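Long-range contact in porin B (Pseudomonas putida, PDB 4GEY), which forms an outer-membrane beta-barrel channel that probably lets glucose and related sugars pass across the outer membrane: residues Q115-Q120 and E389-L394. The protein carries 2 engineered substitutions. Sequence-based numbering, arbitrary orientation.
Sequences QFSSVQ and EYNAEL. With DMU (decyl-beta-D-maltopyranoside), chain L; C8E ((hydroxyethyloxy)tri(ethyloxy)octane), chain D; C8E ((hydroxyethyloxy)tri(ethyloxy)octane), chain F.
Glu389, on an inward-facing position of a porin beta-barrel strand, receives the backbone N-H groups of Phe116 and Ser117 with its carboxylate, which pins an inward-folded loop to the barrel wall. The tight part is this fork. Phe116 N reaches OE2 of Glu389 nearly straight at 2.7 Å, on the syn lone pair, whereas Ser117 N meets OE1 of Glu389 at 3.0 Å, also on the syn side but 23° out of the carboxylate plane. CG of Glu389 lies anti to its backbone N (chi1 172°) and the extended chain carries the carboxylate across much of the 7.5 Å between the CA atoms of Phe116 and Glu389. Gly417 N, outside the two segments, adds a donor to OE2. An alanine at Glu389 would probably leave the N-H groups of Phe116 and Ser117 without their acceptors and free this turn of the loop to shift. The side chain of Gln115 crosses that of Glu389 at about a right angle; its NE2 bonds weakly to OE1 of Glu389, while OE1 of Gln115 is held by Ser104. OG of Ser117 bonds to Asn167, which also donates to OD1 of Asn391. The loose side is the opposite face of the strand, turned to detergent: C28 of decyl maltoside lies 3.5 Å above the plane of the Tyr390 ring, offset toward its rim, and Ala392 CB touches C37 of the same detergent at 3.9 Å. Back inside, Asn391 ND2 reaches the anti lone pair of Glu389 OE1 at 2.9 Å, that oxygen lying 1° from the amide plane.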
loop_
_atom_site.group_PDB
_atom_site.type_symbol
_atom_site.label_atom_id
_atom_site.label_comp_id
_atom_site.label_asym_id
_atom_site.label_seq_id
_atom_site.Cartn_x
_atom_site.Cartn_y
_atom_site.Cartn_z
ATOM N N GLN A 115 -1.919 15.242 4.479
ATOM C CA GLN A 115 -2.735 14.397 3.625
ATOM C C GLN A 115 -2.712 12.945 4.089
ATOM O O GLN A 115 -1.683 12.452 4.535
ATOM C CB GLN A 115 -2.232 14.467 2.180
ATOM C CG GLN A 115 -3.174 13.811 1.213
ATOM C CD GLN A 115 -2.620 13.714 -0.163
ATOM O OE1 GLN A 115 -1.574 14.297 -0.460
ATOM N NE2 GLN A 115 -3.309 12.969 -1.029
ATOM N N PHE A 116 -3.843 12.260 3.992
ATOM C CA PHE A 116 -3.880 10.867 4.391
ATOM C C PHE A 116 -3.217 10.026 3.320
ATOM O O PHE A 116 -2.252 9.317 3.589
ATOM C CB PHE A 116 -5.311 10.400 4.700
ATOM C CG PHE A 116 -5.837 10.931 5.986
ATOM C CD1 PHE A 116 -5.495 10.333 7.183
ATOM C CD2 PHE A 116 -6.645 12.059 6.008
ATOM C CE1 PHE A 116 -5.958 10.836 8.394
ATOM C CE2 PHE A 116 -7.121 12.566 7.208
ATOM C CZ PHE A 116 -6.775 11.953 8.407
ATOM N N SER A 117 -3.727 10.128 2.100
ATOM C CA SER A 117 -3.079 9.530 0.947
ATOM C C SER A 117 -1.829 10.341 0.585
ATOM O O SER A 117 -1.431 11.252 1.313
ATOM C CB SER A 117 -4.044 9.464 -0.245
ATOM O OG SER A 117 -3.486 8.728 -1.325
ATOM N N SER A 118 -1.216 10.002 -0.541
ATOM C CA SER A 118 0.076 10.548 -0.920
ATOM C C SER A 118 0.188 10.502 -2.430
ATOM O O SER A 118 -0.218 9.520 -3.064
ATOM C CB SER A 118 1.204 9.725 -0.292
ATOM O OG SER A 118 2.422 9.932 -0.982
ATOM N N VAL A 119 0.735 11.561 -3.014
ATOM C CA VAL A 119 0.800 11.658 -4.468
ATOM C C VAL A 119 2.031 10.963 -5.022
ATOM O O VAL A 119 2.262 10.952 -6.230
ATOM C CB VAL A 119 0.764 13.118 -4.938
ATOM C CG1 VAL A 119 -0.504 13.756 -4.456
ATOM C CG2 VAL A 119 1.975 13.885 -4.416
ATOM N N GLN A 120 2.821 10.380 -4.128
ATOM C CA GLN A 120 3.976 9.603 -4.545
ATOM C C GLN A 120 4.061 8.353 -3.681
ATOM O O GLN A 120 4.834 8.323 -2.716
ATOM C CB GLN A 120 5.264 10.423 -4.424
ATOM C CG GLN A 120 5.381 11.539 -5.428
ATOM C CD GLN A 120 6.379 12.624 -5.001
ATOM O OE1 GLN A 120 5.998 13.626 -4.374
ATOM N NE2 GLN A 120 7.654 12.430 -5.346
ATOM N N GLU A 389 -11.302 13.350 2.859
ATOM C CA GLU A 389 -10.342 13.604 1.798
ATOM C C GLU A 389 -10.719 12.734 0.614
ATOM O O GLU A 389 -11.064 11.555 0.782
ATOM C CB GLU A 389 -8.934 13.249 2.271
ATOM C CG GLU A 389 -7.856 13.281 1.196
ATOM C CD GLU A 389 -6.472 12.846 1.715
ATOM O OE1 GLU A 389 -5.779 12.089 1.004
ATOM O OE2 GLU A 389 -6.069 13.257 2.825
ATOM N N TYR A 390 -10.674 13.313 -0.581
ATOM C CA TYR A 390 -10.908 12.543 -1.794
ATOM C C TYR A 390 -9.651 12.542 -2.653
ATOM O O TYR A 390 -8.910 13.529 -2.682
ATOM C CB TYR A 390 -12.100 13.096 -2.586
ATOM C CG TYR A 390 -13.428 12.912 -1.885
ATOM C CD1 TYR A 390 -13.800 13.742 -0.834
ATOM C CD2 TYR A 390 -14.315 11.917 -2.280
ATOM C CE1 TYR A 390 -15.015 13.585 -0.190
ATOM C CE2 TYR A 390 -15.535 11.754 -1.644
ATOM C CZ TYR A 390 -15.875 12.591 -0.597
ATOM O OH TYR A 390 -17.067 12.440 0.052
ATOM N N ASN A 391 -9.404 11.429 -3.340
ATOM C CA ASN A 391 -8.285 11.349 -4.270
ATOM C C ASN A 391 -8.779 10.807 -5.583
ATOM O O ASN A 391 -9.673 9.951 -5.608
ATOM C CB ASN A 391 -7.186 10.418 -3.755
ATOM C CG ASN A 391 -6.390 11.010 -2.605
ATOM O OD1 ASN A 391 -5.218 11.381 -2.765
ATOM N ND2 ASN A 391 -7.007 11.074 -1.431
ATOM N N ALA A 392 -8.194 11.293 -6.676
ATOM C CA ALA A 392 -8.461 10.716 -7.983
ATOM C C ALA A 392 -7.214 10.725 -8.857
ATOM O O ALA A 392 -6.425 11.678 -8.833
ATOM C CB ALA A 392 -9.612 11.428 -8.669
ATOM N N GLU A 393 -7.038 9.656 -9.626
ATOM C CA GLU A 393 -5.937 9.583 -10.573
ATOM C C GLU A 393 -6.412 9.108 -11.943
ATOM O O GLU A 393 -7.231 8.198 -12.066
ATOM C CB GLU A 393 -4.831 8.668 -10.031
ATOM C CG GLU A 393 -3.592 8.526 -10.933
ATOM C CD GLU A 393 -2.467 7.700 -10.283
ATOM O OE1 GLU A 393 -2.460 7.572 -9.035
ATOM O OE2 GLU A 393 -1.592 7.174 -11.015
ATOM N N LEU A 394 -5.910 9.750 -12.981
ATOM C CA LEU A 394 -6.066 9.233 -14.329
ATOM C C LEU A 394 -4.657 9.050 -14.890
ATOM O O LEU A 394 -3.833 9.968 -14.812
ATOM C CB LEU A 394 -6.875 10.204 -15.180
ATOM C CG LEU A 394 -6.729 10.048 -16.689
ATOM C CD1 LEU A 394 -7.311 8.714 -17.124
ATOM C CD2 LEU A 394 -7.365 11.230 -17.450
HETATM C C1 DMU L . -17.252 17.580 1.762
HETATM C C2 DMU L . -17.269 17.951 3.161
HETATM C C3 DMU L . -18.071 19.106 3.643
HETATM C C4 DMU L . -19.208 19.542 2.690
HETATM O O5 DMU L . -18.650 19.506 1.250
HETATM C C6 DMU L . -18.241 18.178 0.868
HETATM O O7 DMU L . -18.675 18.798 4.923
HETATM O O16 DMU L . -17.821 18.199 -0.505
HETATM C C18 DMU L . -18.379 17.240 -1.403
HETATM C C19 DMU L . -17.657 17.011 -2.757
HETATM C C22 DMU L . -16.880 15.670 -3.022
HETATM C C25 DMU L . -16.186 15.548 -4.381
HETATM C C28 DMU L . -15.163 14.459 -4.635
HETATM C C31 DMU L . -14.159 14.707 -5.743
HETATM C C34 DMU L . -13.311 13.565 -6.261
HETATM C C37 DMU L . -11.900 13.849 -6.674
HETATM O O49 DMU L . -17.382 16.096 1.729
HETATM O O55 DMU L . -15.872 18.008 3.625
HETATM C C57 DMU L . -19.731 20.761 2.964
HETATM O O61 DMU L . -20.133 21.535 1.887
HETATM C C5 DMU L . -19.608 19.855 6.873
HETATM C C7 DMU L . -20.249 21.131 6.852
HETATM C C8 DMU L . -19.319 22.260 6.984
HETATM C C9 DMU L . -18.254 22.290 5.852
HETATM O O1 DMU L . -17.824 20.863 5.480
HETATM C C10 DMU L . -18.434 19.661 6.007
HETATM O O2 DMU L . -20.024 23.466 6.939
HETATM O O3 DMU L . -20.614 18.821 6.597
HETATM O O4 DMU L . -21.201 21.160 7.959
HETATM C C11 DMU L . -17.185 22.975 6.211
HETATM O O6 DMU L . -16.157 23.093 5.293
HETATM C C1 C8E D . 3.102 13.951 -16.827
HETATM C C2 C8E D . 1.867 14.785 -16.495
HETATM C C3 C8E D . 0.909 14.829 -17.682
HETATM C C4 C8E D . -0.445 14.250 -17.279
HETATM C C5 C8E D . -0.687 12.854 -17.866
HETATM C C6 C8E D . -2.022 12.737 -18.605
HETATM C C7 C8E D . -2.636 11.344 -18.474
HETATM C C8 C8E D . -4.119 11.371 -18.828
HETATM O O9 C8E D . -4.375 10.931 -20.155
HETATM C C10 C8E D . -5.219 9.790 -20.247
HETATM C C11 C8E D . -6.089 9.826 -21.513
HETATM O O12 C8E D . -5.339 9.964 -22.713
HETATM C C13 C8E D . -5.902 9.234 -23.802
HETATM C C14 C8E D . -4.861 8.886 -24.878
HETATM O O15 C8E D . -5.457 8.754 -26.160
HETATM C C16 C8E D . -5.171 7.521 -26.802
HETATM C C17 C8E D . -4.405 7.705 -28.115
HETATM O O18 C8E D . -4.132 6.446 -28.718
HETATM C C19 C8E D . -4.740 6.234 -29.981
HETATM C C20 C8E D . -3.873 5.268 -30.786
HETATM O O21 C8E D . -3.849 5.599 -32.157
HETATM C C7 C8E F . -8.044 12.918 -12.036
HETATM C C8 C8E F . -7.607 14.238 -12.662
HETATM O O9 C8E F . -8.759 14.997 -12.949
HETATM C C10 C8E F . -8.618 16.379 -12.695
HETATM C C11 C8E F . -9.948 17.084 -12.954
HETATM O O12 C8E F . -9.866 18.441 -12.573
HETATM C C13 C8E F . -11.116 18.912 -12.107
HETATM C C14 C8E F . -11.156 20.435 -11.994
HETATM O O15 C8E F . -12.498 20.848 -12.148
HETATM C C16 C8E F . -13.145 21.163 -10.930
HETATM C C17 C8E F . -12.599 22.465 -10.348
HETATM O O18 C8E F . -13.064 23.545 -11.127
HETATM C C19 C8E F . -14.197 24.175 -10.568
HETATM C C20 C8E F . -14.330 25.555 -11.201
HETATM O O21 C8E F . -13.547 25.609 -12.380
#